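Local structure of putative alpha-ketoglutarate-dependent taurine dioxygenase (Burkholderia xenovorans, 5HSX) at residues Phe61-Phe66 against Lys257-Ser262; Leu67-His72 against Gln287-Thr292; Asn131-Ser136 against Trp266-Thr271. The protein is probably an iron- and 2-oxoglutarate-dependent dioxygenase of the TauD/TfdA family, with a double-stranded beta-helix (cupin-type) fold. All coordinates share one frame; numbering follows the deposited sequence.

Interaction 1: Phe61-Phe66 against Lys257-Ser262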
loop_
_atom_site.group_PDB
_atom_site.type_symbol
_atom_site.label_atom_id
_atom_site.label_comp_id
_atom_site.label_asym_id
_atom_site.label_seq_id
_atom_site.Cartn_x
_atom_site.Cartn_y
_atom_site.Cartn_z
ATOM N N PHE B 61 5.958 15.676 -2.200
ATOM C CA PHE B 61 4.573 16.120 -2.107
ATOM C C PHE B 61 4.494 17.511 -1.492
ATOM O O PHE B 61 5.255 17.843 -0.578
ATOM C CB PHE B 61 3.731 15.147 -1.265
ATOM C CG PHE B 61 3.771 13.726 -1.748
ATOM C CD1 PHE B 61 3.010 13.326 -2.838
ATOM C CD2 PHE B 61 4.562 12.786 -1.104
ATOM C CE1 PHE B 61 3.035 12.009 -3.278
ATOM C CE2 PHE B 61 4.595 11.465 -1.534
ATOM C CZ PHE B 61 3.827 11.073 -2.626
ATOM N N PHE B 62 3.559 18.315 -1.994
ATOM C CA PHE B 62 3.238 19.616 -1.430
ATOM C C PHE B 62 1.780 19.614 -0.994
ATOM O O PHE B 62 0.951 18.885 -1.553
ATOM C CB PHE B 62 3.473 20.759 -2.440
ATOM C CG PHE B 62 4.854 20.770 -3.055
ATOM C CD1 PHE B 62 5.859 21.576 -2.533
ATOM C CD2 PHE B 62 5.140 19.988 -4.169
ATOM C CE1 PHE B 62 7.136 21.594 -3.111
ATOM C CE2 PHE B 62 6.405 19.998 -4.745
ATOM C CZ PHE B 62 7.402 20.803 -4.216
ATOM N N ARG B 63 1.472 20.433 0.007
ATOM C CA ARG B 63 0.115 20.598 0.510
ATOM C C ARG B 63 -0.288 22.063 0.455
ATOM O O ARG B 63 0.555 22.961 0.550
ATOM C CB ARG B 63 -0.021 20.102 1.959
ATOM C CG ARG B 63 0.363 18.656 2.189
ATOM C CD ARG B 63 -0.654 17.697 1.609
ATOM N NE ARG B 63 -0.469 16.351 2.142
ATOM C CZ ARG B 63 -1.255 15.317 1.861
ATOM N NH1 ARG B 63 -2.279 15.460 1.031
ATOM N NH2 ARG B 63 -1.006 14.131 2.401
ATOM N N GLU B 64 -1.595 22.296 0.309
ATOM C CA GLU B 64 -2.170 23.640 0.377
ATOM C C GLU B 64 -1.579 24.560 -0.690
ATOM O O GLU B 64 -1.299 25.733 -0.434
ATOM C CB GLU B 64 -1.990 24.252 1.771
ATOM C CG GLU B 64 -2.665 23.489 2.888
ATOM C CD GLU B 64 -4.168 23.493 2.754
ATOM O OE1 GLU B 64 -4.764 22.395 2.727
ATOM O OE2 GLU B 64 -4.754 24.594 2.668
ATOM N N GLN B 65 -1.397 24.030 -1.895
ATOM C CA GLN B 65 -0.913 24.796 -3.044
ATOM C C GLN B 65 -2.055 24.874 -4.057
ATOM O O GLN B 65 -2.246 23.969 -4.868
ATOM C CB GLN B 65 0.332 24.143 -3.638
ATOM C CG GLN B 65 1.434 23.879 -2.618
ATOM C CD GLN B 65 2.071 25.159 -2.106
ATOM O OE1 GLN B 65 2.126 26.165 -2.817
ATOM N NE2 GLN B 65 2.548 25.131 -0.868
ATOM N N PHE B 66 -2.819 25.959 -4.005
ATOM C CA PHE B 66 -3.997 26.126 -4.854
ATOM C C PHE B 66 -3.582 26.937 -6.075
ATOM O O PHE B 66 -3.424 28.160 -5.999
ATOM C CB PHE B 66 -5.128 26.775 -4.064
ATOM C CG PHE B 66 -5.501 25.996 -2.833
ATOM C CD1 PHE B 66 -6.357 24.908 -2.921
ATOM C CD2 PHE B 66 -4.954 26.317 -1.599
ATOM C CE1 PHE B 66 -6.684 24.169 -1.796
ATOM C CE2 PHE B 66 -5.274 25.584 -0.471
ATOM C CZ PHE B 66 -6.137 24.508 -0.569
ATOM N N LYS B 257 -2.520 10.088 0.465
ATOM C CA LYS B 257 -3.927 10.449 0.500
ATOM C C LYS B 257 -4.053 11.910 0.102
ATOM O O LYS B 257 -3.512 12.794 0.779
ATOM C CB LYS B 257 -4.547 10.200 1.875
ATOM C CG LYS B 257 -6.018 10.606 1.918
ATOM C CD LYS B 257 -6.684 10.146 3.203
ATOM C CE LYS B 257 -8.197 10.384 3.160
ATOM N NZ LYS B 257 -8.576 11.827 3.051
ATOM N N TRP B 258 -4.750 12.152 -1.005
ATOM C CA TRP B 258 -4.866 13.487 -1.571
ATOM C C TRP B 258 -5.758 14.389 -0.732
ATOM O O TRP B 258 -6.682 13.939 -0.048
ATOM C CB TRP B 258 -5.427 13.416 -2.991
ATOM C CG TRP B 258 -4.477 12.794 -3.942
ATOM C CD1 TRP B 258 -4.313 11.462 -4.190
ATOM C CD2 TRP B 258 -3.528 13.478 -4.766
ATOM N NE1 TRP B 258 -3.319 11.276 -5.122
ATOM C CE2 TRP B 258 -2.828 12.502 -5.494
ATOM C CE3 TRP B 258 -3.212 14.827 -4.963
ATOM C CZ2 TRP B 258 -1.823 12.825 -6.402
ATOM C CZ3 TRP B 258 -2.220 15.149 -5.870
ATOM C CH2 TRP B 258 -1.529 14.151 -6.574
ATOM N N GLN B 259 -5.464 15.681 -0.795
ATOM C CA GLN B 259 -6.374 16.733 -0.373
ATOM C C GLN B 259 -6.402 17.778 -1.475
ATOM O O GLN B 259 -5.494 17.842 -2.308
ATOM C CB GLN B 259 -5.944 17.377 0.955
ATOM C CG GLN B 259 -5.871 16.404 2.129
ATOM C CD GLN B 259 -5.352 17.075 3.385
ATOM O OE1 GLN B 259 -5.755 18.190 3.714
ATOM N NE2 GLN B 259 -4.436 16.408 4.083
ATOM N N ALA B 260 -7.454 18.596 -1.483
ATOM C CA ALA B 260 -7.471 19.741 -2.382
ATOM C C ALA B 260 -6.220 20.578 -2.153
ATOM O O ALA B 260 -5.811 20.810 -1.012
ATOM C CB ALA B 260 -8.730 20.587 -2.155
ATOM N N GLY B 261 -5.590 21.002 -3.247
ATOM C CA GLY B 261 -4.365 21.763 -3.151
ATOM C C GLY B 261 -3.108 20.937 -2.989
ATOM O O GLY B 261 -2.024 21.515 -2.830
ATOM N N SER B 262 -3.204 19.611 -3.019
ATOM C CA SER B 262 -1.999 18.799 -2.919
ATOM C C SER B 262 -1.340 18.651 -4.284
ATOM O O SER B 262 -1.993 18.746 -5.328
ATOM C CB SER B 262 -2.310 17.419 -2.334
ATOM O OG SER B 262 -2.762 17.525 -0.986
HETATM O O HOH W 1 -0.968 10.873 2.898
HETATM O O HOH W 2 -3.474 20.081 0.079
HETATM O O HOH W 3 -3.656 19.930 2.783
HETATM O O HOH W 4 -7.172 21.306 1.326
HETATM O O HOH W 5 -2.747 21.734 -6.164
#
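Arg63, just past the end of strand 59-62, lies against a type II beta turn, Gln259 to Ser262, that leads into the neighbouring strand 263-267 of the major sheet of this TauD/TfdA-family fold. Its CB points away from the turn, and the chain turns back about CB-CG (chi2 -72°), placing CD 3.3 Å from Ser262 OG. NE has a weak, long ion pair with Glu32. Beyond it, NH1 donates to Ser262 OG at 2.9 Å, tilted slightly from the guanidinium plane, and also to Lys257 O at 2.9 Å. NH2 gives that same carbonyl oxygen a longer bond, so the guanidinium grips one acceptor end-on with two nitrogens, Lys257 O lying in the guanidinium plane, while Gln259 NE2 lies over one face. Water 2 ties Glu64 N to Ala260 O and Ser262 OG. Farther along, the Phe66 ring leans on the turn, its CE1 3.6 Å from Gly261 CA. Gly261 has a positive phi (84°), a conformation glycine adopts readily, in the type II turn. Gly261 O receives the amide proton of Gln65, N to O 2.8 Å with 160° at the hydrogen.

Interaction 2: Leu67-His72 against Gln287-Thr292. With EDO (1,2-ethanediol), chain S.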
loop_
_atom_site.group_PDB
_atom_site.type_symbol
_atom_site.label_atom_id
_atom_site.label_comp_id
_atom_site.label_asym_id
_atom_site.label_seq_id
_atom_site.Cartn_x
_atom_site.Cartn_y
_atom_site.Cartn_z
ATOM N N LEU B 67 -3.406 26.251 -7.204
ATOM C CA LEU B 67 -2.752 26.818 -8.375
ATOM C C LEU B 67 -3.716 26.981 -9.545
ATOM O O LEU B 67 -4.665 26.209 -9.708
ATOM C CB LEU B 67 -1.583 25.934 -8.821
ATOM C CG LEU B 67 -0.587 25.501 -7.744
ATOM C CD1 LEU B 67 0.500 24.626 -8.356
ATOM C CD2 LEU B 67 0.017 26.727 -7.056
ATOM N N THR B 68 -3.449 27.996 -10.363
ATOM C CA THR B 68 -4.014 28.083 -11.699
ATOM C C THR B 68 -3.221 27.196 -12.659
ATOM O O THR B 68 -2.111 26.746 -12.358
ATOM C CB THR B 68 -3.990 29.524 -12.208
ATOM O OG1 THR B 68 -2.628 29.962 -12.322
ATOM C CG2 THR B 68 -4.762 30.460 -11.270
ATOM N N HIS B 69 -3.797 26.948 -13.839
ATOM C CA HIS B 69 -3.059 26.223 -14.873
ATOM C C HIS B 69 -1.755 26.936 -15.207
ATOM O O HIS B 69 -0.713 26.293 -15.397
ATOM C CB HIS B 69 -3.906 26.074 -16.142
ATOM C CG HIS B 69 -5.067 25.137 -16.001
ATOM N ND1 HIS B 69 -5.045 24.037 -15.170
ATOM C CD2 HIS B 69 -6.281 25.128 -16.604
ATOM C CE1 HIS B 69 -6.199 23.399 -15.258
ATOM N NE2 HIS B 69 -6.967 24.040 -16.120
ATOM N N GLU B 70 -1.791 28.270 -15.275
ATOM C CA GLU B 70 -0.579 29.028 -15.571
ATOM C C GLU B 70 0.469 28.853 -14.481
ATOM O O GLU B 70 1.660 28.697 -14.778
ATOM C CB GLU B 70 -0.904 30.512 -15.754
ATOM C CG GLU B 70 -1.623 30.846 -17.050
ATOM C CD GLU B 70 -3.132 30.670 -16.957
ATOM O OE1 GLU B 70 -3.618 30.054 -15.980
ATOM O OE2 GLU B 70 -3.834 31.163 -17.866
ATOM N N GLN B 71 0.051 28.883 -13.213
ATOM C CA GLN B 71 1.012 28.711 -12.128
ATOM C C GLN B 71 1.574 27.297 -12.113
ATOM O O GLN B 71 2.761 27.098 -11.838
ATOM C CB GLN B 71 0.360 29.056 -10.790
ATOM C CG GLN B 71 0.134 30.554 -10.604
ATOM C CD GLN B 71 -0.915 30.865 -9.542
ATOM O OE1 GLN B 71 -1.687 29.993 -9.136
ATOM N NE2 GLN B 71 -0.946 32.117 -9.094
ATOM N N HIS B 72 0.733 26.305 -12.416
ATOM C CA HIS B 72 1.187 24.920 -12.502
ATOM C C HIS B 72 2.242 24.764 -13.595
ATOM O O HIS B 72 3.290 24.136 -13.386
ATOM C CB HIS B 72 -0.038 24.026 -12.750
ATOM C CG HIS B 72 0.235 22.553 -12.746
ATOM N ND1 HIS B 72 -0.781 21.621 -12.828
ATOM C CD2 HIS B 72 1.388 21.845 -12.676
ATOM C CE1 HIS B 72 -0.266 20.406 -12.806
ATOM N NE2 HIS B 72 1.049 20.514 -12.717
ATOM N N GLN B 287 -11.049 15.705 -9.614
ATOM C CA GLN B 287 -10.453 16.438 -10.725
ATOM C C GLN B 287 -9.019 16.787 -10.369
ATOM O O GLN B 287 -8.777 17.496 -9.387
ATOM C CB GLN B 287 -11.240 17.711 -11.049
ATOM C CG GLN B 287 -10.618 18.543 -12.176
ATOM C CD GLN B 287 -10.776 17.898 -13.546
ATOM O OE1 GLN B 287 -11.891 17.656 -14.004
ATOM N NE2 GLN B 287 -9.661 17.627 -14.207
ATOM N N LEU B 288 -8.079 16.291 -11.165
ATOM C CA LEU B 288 -6.676 16.640 -11.030
ATOM C C LEU B 288 -6.168 17.118 -12.381
ATOM O O LEU B 288 -6.815 16.925 -13.414
ATOM C CB LEU B 288 -5.840 15.451 -10.528
ATOM C CG LEU B 288 -6.211 14.847 -9.166
ATOM C CD1 LEU B 288 -7.254 13.749 -9.318
ATOM C CD2 LEU B 288 -4.965 14.315 -8.451
ATOM N N TYR B 289 -5.000 17.757 -12.362
ATOM C CA TYR B 289 -4.343 18.196 -13.587
ATOM C C TYR B 289 -2.876 17.827 -13.507
ATOM O O TYR B 289 -2.273 17.898 -12.431
ATOM C CB TYR B 289 -4.498 19.706 -13.812
ATOM C CG TYR B 289 -5.933 20.111 -14.003
ATOM C CD1 TYR B 289 -6.554 19.990 -15.244
ATOM C CD2 TYR B 289 -6.679 20.594 -12.936
ATOM C CE1 TYR B 289 -7.894 20.352 -15.414
ATOM C CE2 TYR B 289 -8.004 20.959 -13.097
ATOM C CZ TYR B 289 -8.602 20.836 -14.334
ATOM O OH TYR B 289 -9.917 21.201 -14.477
ATOM N N ARG B 290 -2.312 17.419 -14.644
ATOM C CA ARG B 290 -0.953 16.910 -14.698
ATOM C C ARG B 290 -0.171 17.642 -15.777
ATOM O O ARG B 290 -0.699 17.950 -16.850
ATOM C CB ARG B 290 -0.914 15.391 -14.975
ATOM C CG ARG B 290 0.504 14.862 -15.183
ATOM C CD ARG B 290 0.629 13.345 -15.283
ATOM N NE ARG B 290 -0.435 12.695 -16.036
ATOM C CZ ARG B 290 -0.516 12.637 -17.363
ATOM N NH1 ARG B 290 0.398 13.217 -18.124
ATOM N NH2 ARG B 290 -1.526 12.001 -17.936
ATOM N N THR B 291 1.080 17.941 -15.471
ATOM C CA THR B 291 2.067 18.312 -16.473
ATOM C C THR B 291 3.160 17.256 -16.441
ATOM O O THR B 291 3.344 16.569 -15.430
ATOM C CB THR B 291 2.663 19.691 -16.194
ATOM O OG1 THR B 291 3.259 19.686 -14.890
ATOM C CG2 THR B 291 1.583 20.775 -16.253
ATOM N N THR B 292 3.877 17.089 -17.553
ATOM C CA THR B 292 5.008 16.173 -17.524
ATOM C C THR B 292 6.180 16.804 -18.261
ATOM O O THR B 292 6.012 17.683 -19.115
ATOM C CB THR B 292 4.683 14.764 -18.093
ATOM O OG1 THR B 292 4.780 14.751 -19.512
ATOM C CG2 THR B 292 3.277 14.300 -17.703
HETATM C C1 EDO S . -6.804 28.241 -13.961
HETATM O O1 EDO S . -6.472 28.801 -15.239
HETATM C C2 EDO S . -7.540 26.922 -14.149
HETATM O O2 EDO S . -7.455 26.134 -12.957
HETATM O O HOH W 6 -9.584 23.641 -16.954
#
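His69 and His72, one helical turn apart at the start of helix 69-77, face Tyr289 and Thr291 on strand 287-293. The tight part is aromatic. His69 directs CE1 at the centre of the Tyr289 ring, 3.4 Å from Tyr289 CD1, in a T-shaped pair with the planes at 76°; Gln287 NE2 lies over the other face of the tyrosine, toward its rim. His72 reaches for the strand with CG anti to its backbone N (chi1 -175°). Its CE1 comes edge-on to within 3.2 Å of Tyr289 O, and Thr291 CG2 covers one ring face in a CH-pi contact, 3.8 Å from the ring centroid. The buried imidazole is satisfied from strand 135-140: Arg139 NH1 bonds ND1 of both histidines, fixing how their rings are turned, and Ile137 O bonds His72 NE2. Thr291 OG1 pairs with Ser76.

The other side is looser and wetter. A water lies 2.8 Å from His69 NE2 and makes a weak contact with Tyr289 OH, while C2 of a 1,2-ethanediol, probably from the crystallisation liquor, lies over a face of the His69 ring and the diol O1 donates to Glu70 OE1. The helix starts in a capping box: Gln71 N donates to Thr68 OG1 at 3.0 Å and Thr68 N to Gln71 OE1. Overall this is helix-on-sheet packing, the capped first turn of the helix packing against a strand of the major sheet of a double-stranded beta-helix.

Interaction 3: Asn131-Ser136 against Trp266-Thr271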
loop_
_atom_site.group_PDB
_atom_site.type_symbol
_atom_site.label_atom_id
_atom_site.label_comp_id
_atom_site.label_asym_id
_atom_site.label_seq_id
_atom_site.Cartn_x
_atom_site.Cartn_y
_atom_site.Cartn_z
ATOM N N ASN B 131 11.583 7.838 -25.585
ATOM C CA ASN B 131 12.001 8.862 -24.624
ATOM C C ASN B 131 10.855 9.137 -23.649
ATOM O O ASN B 131 10.133 10.137 -23.786
ATOM C CB ASN B 131 12.438 10.135 -25.345
ATOM C CG ASN B 131 11.359 10.685 -26.261
ATOM O OD1 ASN B 131 10.591 9.930 -26.863
ATOM N ND2 ASN B 131 11.268 12.001 -26.336
ATOM N N PRO B 132 10.668 8.284 -22.643
ATOM C CA PRO B 132 9.593 8.523 -21.677
ATOM C C PRO B 132 9.838 9.800 -20.902
ATOM O O PRO B 132 10.997 10.211 -20.696
ATOM C CB PRO B 132 9.657 7.285 -20.765
ATOM C CG PRO B 132 10.370 6.233 -21.601
ATOM C CD PRO B 132 11.390 7.024 -22.372
ATOM N N PRO B 133 8.777 10.470 -20.446
ATOM C CA PRO B 133 8.969 11.701 -19.666
ATOM C C PRO B 133 9.719 11.399 -18.377
ATOM O O PRO B 133 9.497 10.369 -17.737
ATOM C CB PRO B 133 7.535 12.177 -19.385
ATOM C CG PRO B 133 6.699 10.935 -19.499
ATOM C CD PRO B 133 7.348 10.137 -20.603
ATOM N N TRP B 134 10.635 12.291 -18.004
ATOM C CA TRP B 134 11.420 11.991 -16.814
ATOM C C TRP B 134 10.673 12.289 -15.520
ATOM O O TRP B 134 11.026 11.725 -14.481
ATOM C CB TRP B 134 12.761 12.734 -16.857
ATOM C CG TRP B 134 12.753 14.186 -16.471
ATOM C CD1 TRP B 134 12.667 15.271 -17.312
ATOM C CD2 TRP B 134 12.912 14.715 -15.150
ATOM N NE1 TRP B 134 12.748 16.440 -16.585
ATOM C CE2 TRP B 134 12.893 16.126 -15.256
ATOM C CE3 TRP B 134 13.073 14.133 -13.883
ATOM C CZ2 TRP B 134 13.019 16.959 -14.145
ATOM C CZ3 TRP B 134 13.195 14.965 -12.781
ATOM C CH2 TRP B 134 13.163 16.364 -12.919
ATOM N N ALA B 135 9.644 13.138 -15.557
ATOM C CA ALA B 135 8.933 13.492 -14.336
ATOM C C ALA B 135 7.524 13.927 -14.683
ATOM O O ALA B 135 7.238 14.339 -15.812
ATOM C CB ALA B 135 9.636 14.623 -13.572
ATOM N N SER B 136 6.651 13.865 -13.684
ATOM C CA SER B 136 5.314 14.421 -13.815
ATOM C C SER B 136 4.980 15.206 -12.554
ATOM O O SER B 136 5.475 14.902 -11.465
ATOM C CB SER B 136 4.264 13.324 -14.052
ATOM O OG SER B 136 4.779 12.277 -14.866
ATOM N N TRP B 266 7.008 13.461 -9.157
ATOM C CA TRP B 266 7.758 12.213 -9.074
ATOM C C TRP B 266 8.720 12.041 -10.241
ATOM O O TRP B 266 8.513 12.572 -11.336
ATOM C CB TRP B 266 6.847 10.981 -8.984
ATOM C CG TRP B 266 5.982 10.668 -10.174
ATOM C CD1 TRP B 266 6.282 9.824 -11.206
ATOM C CD2 TRP B 266 4.642 11.122 -10.403
ATOM N NE1 TRP B 266 5.221 9.751 -12.080
ATOM C CE2 TRP B 266 4.201 10.534 -11.609
ATOM C CE3 TRP B 266 3.780 11.980 -9.716
ATOM C CZ2 TRP B 266 2.928 10.776 -12.142
ATOM C CZ3 TRP B 266 2.509 12.214 -10.245
ATOM C CH2 TRP B 266 2.104 11.620 -11.452
ATOM N N ASP B 267 9.777 11.277 -9.966
ATOM C CA ASP B 267 10.859 10.999 -10.910
ATOM C C ASP B 267 10.546 9.663 -11.579
ATOM O O ASP B 267 10.739 8.600 -10.985
ATOM C CB ASP B 267 12.203 10.966 -10.181
ATOM C CG ASP B 267 13.385 10.775 -11.127
ATOM O OD1 ASP B 267 13.167 10.431 -12.309
ATOM O OD2 ASP B 267 14.536 10.949 -10.677
ATOM N N ASN B 268 10.067 9.724 -12.826
ATOM C CA ASN B 268 9.723 8.528 -13.593
ATOM C C ASN B 268 10.925 7.667 -13.947
ATOM O O ASN B 268 10.742 6.537 -14.408
ATOM C CB ASN B 268 9.034 8.915 -14.894
ATOM C CG ASN B 268 7.619 9.338 -14.695
ATOM O OD1 ASN B 268 6.814 8.606 -14.108
ATOM N ND2 ASN B 268 7.287 10.528 -15.191
ATOM N N ARG B 269 12.140 8.169 -13.799
ATOM C CA ARG B 269 13.281 7.320 -14.075
ATOM C C ARG B 269 13.574 6.353 -12.940
ATOM O O ARG B 269 14.366 5.422 -13.133
ATOM C CB ARG B 269 14.501 8.195 -14.367
ATOM C CG ARG B 269 14.195 9.220 -15.453
ATOM C CD ARG B 269 15.213 10.324 -15.486
ATOM N NE ARG B 269 15.203 11.086 -14.246
ATOM C CZ ARG B 269 15.911 12.198 -14.052
ATOM N NH1 ARG B 269 16.667 12.693 -15.027
ATOM N NH2 ARG B 269 15.853 12.818 -12.882
ATOM N N ALA B 270 12.938 6.537 -11.775
ATOM C CA ALA B 270 13.219 5.730 -10.598
ATOM C C ALA B 270 11.964 5.193 -9.921
ATOM O O ALA B 270 12.071 4.635 -8.825
ATOM C CB ALA B 270 14.031 6.534 -9.576
ATOM N N THR B 271 10.786 5.348 -10.528
ATOM C CA THR B 271 9.551 4.942 -9.866
ATOM C C THR B 271 8.613 4.281 -10.856
ATOM O O THR B 271 8.686 4.499 -12.070
ATOM C CB THR B 271 8.788 6.123 -9.222
ATOM O OG1 THR B 271 8.421 7.079 -10.237
ATOM C CG2 THR B 271 9.629 6.804 -8.138
#
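Trp134, Ser136 and Asn268 bury much of the surface where the start of strand 135-140 meets the end of strand 263-267. Trp134 CG sits between the backbone N and the carbonyl carbon (chi1 80°), and CE3 of the indole lies over one face of the Arg269 guanidinium, toward its rim, 3.2 Å from NH2, with the two planes 43° apart. That guanidinium is held side-on by Asp267: NE donates to OD1 at 2.9 Å and NH2 to OD2, completing a salt bridge. Arg269 N meets OD1 from the opposite face of the carboxylate in an Asx turn. Glu212 adds a second salt bridge at Arg269 NH2, and His210 bonds Asp267 OD2, so the buried charges are shared among several partners.

Ser136 and Trp266 point to the sheet face opposite Ala135 and Asp267. Ser136 CB packs on the six-membered ring of Trp266, 3.8 Å from the centroid, while Ser136 OG accepts from Asn268 ND2 at 3.1 Å with the oxygen near the amide plane. Asn268 ND2 also makes a weak bond to Pro133 O, and its OD1 takes a weak one from Trp266 NE1; its backbone N donates to Trp134 O at 2.8 Å. Ser136 and Trp266 form an antiparallel hydrogen-bonded pair, Trp266 N to Ser136 O 3.1 Å. Ser136 OG bonds weakly to Asp125, and the Trp266 ring meets His273. Asp125 and His273 belong to the sodium site, so this strand pair backs the metal pocket of the double-stranded beta-helix, where iron is expected in this family.

All three contacts reach the same mixed sheet. Strands 59-62 and 263-267 are neighbours in it, as are 135-140 and 287-293. Interaction 3 lies deepest, about 5 Å from the chain centre, with every touching residue buried; it combines strand pairing and an Asn268 side-chain bond with an Asp267-Arg269 salt bridge inside 266-271, against which Trp134 packs, and lies next to the metal site. Interaction 2 is also buried but farther out, about 16 Å from that centre, and relies on aromatic and CH-pi contacts rather than clear direct hydrogen bonds. Interaction 1, partly exposed, uses arginine, backbone carbonyls and bridging waters. Interactions 2 and 3 touch where Thr292 CB lies 3.5 Å from Ala135 O, and interactions 1 and 2 where Trp258 packs on Leu288.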